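Long-range contact in metallocarboxypeptidase (PDB 3DWC), which probably releases C-terminal amino acids other than proline from peptides, as a cobalt-bound member of the M32 carboxypeptidase family: residues Gly309-Leu322 and Ala331-Arg343. Numbering follows the deposited sequence.
Sequences GRSGAFMEFLAPRL and AFTSSNMKRVIQR. With SO4 (sulfate ion), chain U.
Met315 enters the neighbouring helix as a knob into a hole formed by Ser334, Met337, Lys338 and Ile341, joining two successive helices of the M32 carboxypeptidase fold. The 312-322 part of helix 312-326 crosses helix 334-341 at 114°, with a closest axis approach of 8.4 Å. With CG anti to the carbonyl carbon (chi1 -64°), Met315 lays CG against the backbone of Lys338; the bend at chi2 (-51°) then carries SD to 4.0 Å from both Met337 CB and Ile341 CG1. Without a side chain at Gly312, the extended Lys338 chain passes close, its CD 3.8 Å from Gly312 CA. One turn beyond Met315, the methyl of Ala319 rests on the backbone between Thr333 and Ser334. At the far end Leu322 CB sits squarely over one face of the Phe332 ring, a CH-pi contact 3.7 Å from the centroid, while Leu322 CD1 meets Met337 CE tip to tip. At the other end Arg310 crosses Ile341 at about a right angle, its CG on the CG2 branch; its guanidinium also makes a salt bridge to Glu305 and a weak bond to Ile341 O. Gln342 NE2, bonded as well to the C-terminal carboxylate of Gly505, donates an almost straight bond of 2.8 Å to Arg310 O, which lies in the amide plane of Gln342.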
loop_
_atom_site.group_PDB
_atom_site.type_symbol
_atom_site.label_atom_id
_atom_site.label_comp_id
_atom_site.label_asym_id
_atom_site.label_seq_id
_atom_site.Cartn_x
_atom_site.Cartn_y
_atom_site.Cartn_z
ATOM N N GLY B 309 1.692 -10.709 29.144
ATOM C CA GLY B 309 0.499 -11.387 28.571
ATOM C C GLY B 309 0.020 -12.696 29.163
ATOM O O GLY B 309 -1.190 -12.926 29.261
ATOM N N ARG B 310 0.939 -13.579 29.532
ATOM C CA ARG B 310 0.580 -14.886 30.098
ATOM C C ARG B 310 0.714 -14.938 31.607
ATOM O O ARG B 310 0.649 -16.029 32.199
ATOM C CB ARG B 310 1.474 -15.967 29.465
ATOM C CG ARG B 310 1.203 -16.073 27.920
ATOM C CD ARG B 310 1.631 -17.352 27.403
ATOM N NE ARG B 310 1.695 -17.421 25.937
ATOM C CZ ARG B 310 0.751 -17.943 25.158
ATOM N NH1 ARG B 310 0.955 -18.027 23.832
ATOM N NH2 ARG B 310 -0.410 -18.375 25.672
ATOM N N SER B 311 0.934 -13.790 32.233
ATOM C CA SER B 311 1.086 -13.751 33.695
ATOM C C SER B 311 -0.235 -13.891 34.424
ATOM O O SER B 311 -1.288 -13.530 33.884
ATOM C CB SER B 311 1.753 -12.465 34.131
ATOM O OG SER B 311 0.936 -11.307 33.945
ATOM N N GLY B 312 -0.179 -14.411 35.664
ATOM C CA GLY B 312 -1.364 -14.462 36.519
ATOM C C GLY B 312 -1.984 -13.101 36.753
ATOM O O GLY B 312 -3.179 -12.973 36.745
ATOM N N ALA B 313 -1.146 -12.081 36.999
ATOM C CA ALA B 313 -1.597 -10.691 37.192
ATOM C C ALA B 313 -2.422 -10.190 36.030
ATOM O O ALA B 313 -3.437 -9.522 36.216
ATOM C CB ALA B 313 -0.370 -9.741 37.447
ATOM N N PHE B 314 -1.969 -10.459 34.816
ATOM C CA PHE B 314 -2.702 -10.025 33.638
ATOM C C PHE B 314 -4.042 -10.750 33.498
ATOM O O PHE B 314 -5.003 -10.197 32.958
ATOM C CB PHE B 314 -1.827 -10.244 32.449
ATOM C CG PHE B 314 -2.354 -9.687 31.179
ATOM C CD1 PHE B 314 -2.253 -8.366 30.907
ATOM C CD2 PHE B 314 -2.900 -10.525 30.231
ATOM C CE1 PHE B 314 -2.666 -7.853 29.700
ATOM C CE2 PHE B 314 -3.359 -10.011 29.027
ATOM C CZ PHE B 314 -3.216 -8.659 28.774
ATOM N N MET B 315 -4.128 -11.990 33.981
ATOM C CA MET B 315 -5.409 -12.699 33.951
ATOM C C MET B 315 -6.482 -11.963 34.739
ATOM O O MET B 315 -7.675 -12.049 34.433
ATOM C CB MET B 315 -5.241 -14.146 34.463
ATOM C CG MET B 315 -4.331 -15.023 33.581
ATOM S SD MET B 315 -4.729 -15.029 31.804
ATOM C CE MET B 315 -3.561 -13.865 31.148
ATOM N N GLU B 316 -6.049 -11.289 35.803
ATOM C CA GLU B 316 -6.932 -10.522 36.646
ATOM C C GLU B 316 -7.524 -9.333 35.928
ATOM O O GLU B 316 -8.706 -9.020 36.086
ATOM C CB GLU B 316 -6.187 -10.034 37.868
ATOM C CG GLU B 316 -5.667 -11.145 38.711
ATOM C CD GLU B 316 -5.111 -10.644 40.046
ATOM O OE1 GLU B 316 -5.664 -9.645 40.587
ATOM O OE2 GLU B 316 -4.104 -11.240 40.499
ATOM N N PHE B 317 -6.679 -8.658 35.143
ATOM C CA PHE B 317 -7.152 -7.674 34.204
ATOM C C PHE B 317 -7.974 -8.246 33.004
ATOM O O PHE B 317 -8.993 -7.685 32.599
ATOM C CB PHE B 317 -5.971 -6.880 33.671
ATOM C CG PHE B 317 -6.388 -5.667 32.893
ATOM C CD1 PHE B 317 -6.810 -4.509 33.545
ATOM C CD2 PHE B 317 -6.334 -5.671 31.505
ATOM C CE1 PHE B 317 -7.200 -3.371 32.819
ATOM C CE2 PHE B 317 -6.710 -4.535 30.774
ATOM C CZ PHE B 317 -7.144 -3.387 31.445
ATOM N N LEU B 318 -7.506 -9.340 32.419
ATOM C CA LEU B 318 -8.128 -9.893 31.223
ATOM C C LEU B 318 -9.540 -10.441 31.417
ATOM O O LEU B 318 -10.459 -10.168 30.608
ATOM C CB LEU B 318 -7.243 -11.010 30.649
ATOM C CG LEU B 318 -7.789 -11.747 29.415
ATOM C CD1 LEU B 318 -8.032 -10.772 28.262
ATOM C CD2 LEU B 318 -6.867 -12.900 29.027
ATOM N N ALA B 319 -9.716 -11.245 32.457
ATOM C CA ALA B 319 -10.979 -11.967 32.658
ATOM C C ALA B 319 -12.245 -11.119 32.542
ATOM O O ALA B 319 -13.183 -11.488 31.773
ATOM C CB ALA B 319 -10.941 -12.749 33.963
ATOM N N PRO B 320 -12.323 -10.012 33.290
ATOM C CA PRO B 320 -13.494 -9.137 33.141
ATOM C C PRO B 320 -13.653 -8.421 31.797
ATOM O O PRO B 320 -14.770 -8.020 31.453
ATOM C CB PRO B 320 -13.291 -8.068 34.246
ATOM C CG PRO B 320 -12.178 -8.541 35.087
ATOM C CD PRO B 320 -11.367 -9.481 34.284
ATOM N N ARG B 321 -12.564 -8.190 31.068
ATOM C CA ARG B 321 -12.697 -7.753 29.684
ATOM C C ARG B 321 -13.285 -8.832 28.814
ATOM O O ARG B 321 -14.007 -8.533 27.851
ATOM C CB ARG B 321 -11.374 -7.348 29.075
ATOM C CG ARG B 321 -10.610 -6.330 29.896
ATOM C CD ARG B 321 -11.254 -4.983 29.923
ATOM N NE ARG B 321 -10.772 -4.308 31.110
ATOM C CZ ARG B 321 -11.326 -4.391 32.314
ATOM N NH1 ARG B 321 -12.490 -5.032 32.509
ATOM N NH2 ARG B 321 -10.743 -3.757 33.329
ATOM N N LEU B 322 -13.018 -10.092 29.127
ATOM C CA LEU B 322 -13.613 -11.162 28.326
ATOM C C LEU B 322 -15.103 -11.199 28.605
ATOM O O LEU B 322 -15.880 -11.452 27.701
ATOM C CB LEU B 322 -12.980 -12.529 28.582
ATOM C CG LEU B 322 -11.493 -12.686 28.240
ATOM C CD1 LEU B 322 -10.962 -14.044 28.766
ATOM C CD2 LEU B 322 -11.248 -12.521 26.773
ATOM N N ALA B 331 -15.875 -20.176 32.170
ATOM C CA ALA B 331 -14.451 -20.129 31.819
ATOM C C ALA B 331 -13.781 -18.800 32.140
ATOM O O ALA B 331 -12.560 -18.771 32.308
ATOM C CB ALA B 331 -14.258 -20.441 30.304
ATOM N N PHE B 332 -14.563 -17.708 32.189
ATOM C CA PHE B 332 -14.015 -16.336 32.285
ATOM C C PHE B 332 -13.775 -15.836 33.714
ATOM O O PHE B 332 -14.403 -14.861 34.187
ATOM C CB PHE B 332 -14.906 -15.328 31.562
ATOM C CG PHE B 332 -14.970 -15.486 30.059
ATOM C CD1 PHE B 332 -14.046 -16.257 29.337
ATOM C CD2 PHE B 332 -15.956 -14.816 29.356
ATOM C CE1 PHE B 332 -14.123 -16.366 27.990
ATOM C CE2 PHE B 332 -16.039 -14.927 27.963
ATOM C CZ PHE B 332 -15.105 -15.718 27.278
ATOM N N THR B 333 -12.882 -16.525 34.410
ATOM C CA THR B 333 -12.447 -16.115 35.744
ATOM C C THR B 333 -10.936 -16.019 35.625
ATOM O O THR B 333 -10.365 -16.652 34.767
ATOM C CB THR B 333 -12.769 -17.144 36.798
ATOM O OG1 THR B 333 -11.969 -18.309 36.572
ATOM C CG2 THR B 333 -14.285 -17.497 36.845
ATOM N N SER B 334 -10.274 -15.254 36.468
ATOM C CA SER B 334 -8.827 -15.106 36.316
ATOM C C SER B 334 -8.053 -16.375 36.624
ATOM O O SER B 334 -7.015 -16.639 36.024
ATOM C CB SER B 334 -8.296 -13.956 37.170
ATOM O OG SER B 334 -8.524 -14.201 38.533
ATOM N N SER B 335 -8.522 -17.135 37.604
ATOM C CA SER B 335 -7.884 -18.406 37.911
ATOM C C SER B 335 -8.023 -19.417 36.753
ATOM O O SER B 335 -7.061 -20.101 36.372
ATOM C CB SER B 335 -8.495 -18.994 39.201
ATOM O OG SER B 335 -8.242 -20.402 39.286
ATOM N N ASN B 336 -9.208 -19.529 36.180
ATOM C CA ASN B 336 -9.356 -20.455 35.067
ATOM C C ASN B 336 -8.612 -19.990 33.809
ATOM O O ASN B 336 -7.960 -20.795 33.159
ATOM C CB ASN B 336 -10.820 -20.713 34.720
ATOM C CG ASN B 336 -10.951 -21.727 33.624
ATOM O OD1 ASN B 336 -10.762 -22.907 33.886
ATOM N ND2 ASN B 336 -11.217 -21.287 32.384
ATOM N N MET B 337 -8.638 -18.697 33.485
ATOM C CA MET B 337 -7.925 -18.262 32.303
ATOM C C MET B 337 -6.425 -18.432 32.422
ATOM O O MET B 337 -5.742 -18.665 31.438
ATOM C CB MET B 337 -8.283 -16.837 31.909
ATOM C CG MET B 337 -9.713 -16.713 31.386
ATOM S SD MET B 337 -10.076 -17.739 29.959
ATOM C CE MET B 337 -8.704 -17.261 28.935
ATOM N N LYS B 338 -5.884 -18.258 33.612
ATOM C CA LYS B 338 -4.479 -18.593 33.824
ATOM C C LYS B 338 -4.183 -20.057 33.475
ATOM O O LYS B 338 -3.150 -20.384 32.895
ATOM C CB LYS B 338 -4.068 -18.291 35.263
ATOM C CG LYS B 338 -2.612 -18.595 35.542
ATOM C CD LYS B 338 -2.249 -18.168 36.964
ATOM C CE LYS B 338 -1.045 -18.894 37.483
ATOM N NZ LYS B 338 -0.789 -18.471 38.935
ATOM N N ARG B 339 -5.100 -20.942 33.822
ATOM C CA ARG B 339 -4.904 -22.374 33.579
ATOM C C ARG B 339 -4.941 -22.694 32.110
ATOM O O ARG B 339 -4.156 -23.503 31.644
ATOM C CB ARG B 339 -5.920 -23.202 34.353
ATOM C CG ARG B 339 -5.372 -23.629 35.665
ATOM C CD ARG B 339 -6.122 -23.214 36.882
ATOM N NE ARG B 339 -7.057 -24.190 37.346
ATOM C CZ ARG B 339 -7.449 -24.390 38.607
ATOM N NH1 ARG B 339 -6.964 -23.721 39.647
ATOM N NH2 ARG B 339 -8.352 -25.319 38.827
ATOM N N VAL B 340 -5.836 -22.023 31.386
ATOM C CA VAL B 340 -5.926 -22.125 29.931
ATOM C C VAL B 340 -4.638 -21.563 29.254
ATOM O O VAL B 340 -3.990 -22.238 28.476
ATOM C CB VAL B 340 -7.191 -21.363 29.415
ATOM C CG1 VAL B 340 -7.195 -21.252 27.861
ATOM C CG2 VAL B 340 -8.477 -22.010 29.960
ATOM N N ILE B 341 -4.271 -20.337 29.568
ATOM C CA ILE B 341 -3.147 -19.652 28.915
ATOM C C ILE B 341 -1.757 -20.260 29.281
ATOM O O ILE B 341 -0.814 -20.154 28.467
ATOM C CB ILE B 341 -3.210 -18.091 29.212
ATOM C CG1 ILE B 341 -4.480 -17.412 28.656
ATOM C CG2 ILE B 341 -2.033 -17.296 28.689
ATOM C CD1 ILE B 341 -4.651 -17.497 27.255
ATOM N N GLN B 342 -1.613 -20.872 30.467
ATOM C CA GLN B 342 -0.313 -21.445 30.922
ATOM C C GLN B 342 -0.279 -22.959 30.800
ATOM O O GLN B 342 0.586 -23.616 31.353
ATOM C CB GLN B 342 0.004 -21.075 32.368
ATOM C CG GLN B 342 0.333 -19.586 32.547
ATOM C CD GLN B 342 0.714 -19.222 33.960
ATOM O OE1 GLN B 342 0.901 -20.084 34.819
ATOM N NE2 GLN B 342 0.877 -17.927 34.203
ATOM N N ARG B 343 -1.247 -23.520 30.090
ATOM C CA ARG B 343 -1.337 -24.981 29.969
ATOM C C ARG B 343 -0.112 -25.523 29.249
ATOM O O ARG B 343 0.322 -24.937 28.272
ATOM C CB ARG B 343 -2.580 -25.377 29.180
ATOM C CG ARG B 343 -2.884 -26.870 29.320
ATOM C CD ARG B 343 -3.767 -27.335 28.198
ATOM N NE ARG B 343 -5.137 -27.599 28.621
ATOM C CZ ARG B 343 -6.209 -26.857 28.325
ATOM N NH1 ARG B 343 -6.125 -25.714 27.606
ATOM N NH2 ARG B 343 -7.392 -27.277 28.766
HETATM S S SO4 U . -9.699 -27.561 41.165
HETATM O O1 SO4 U . -10.782 -26.871 41.880
HETATM O O2 SO4 U . -9.533 -28.921 41.685
HETATM O O3 SO4 U . -10.018 -27.654 39.745
HETATM O O4 SO4 U . -8.451 -26.826 41.367
#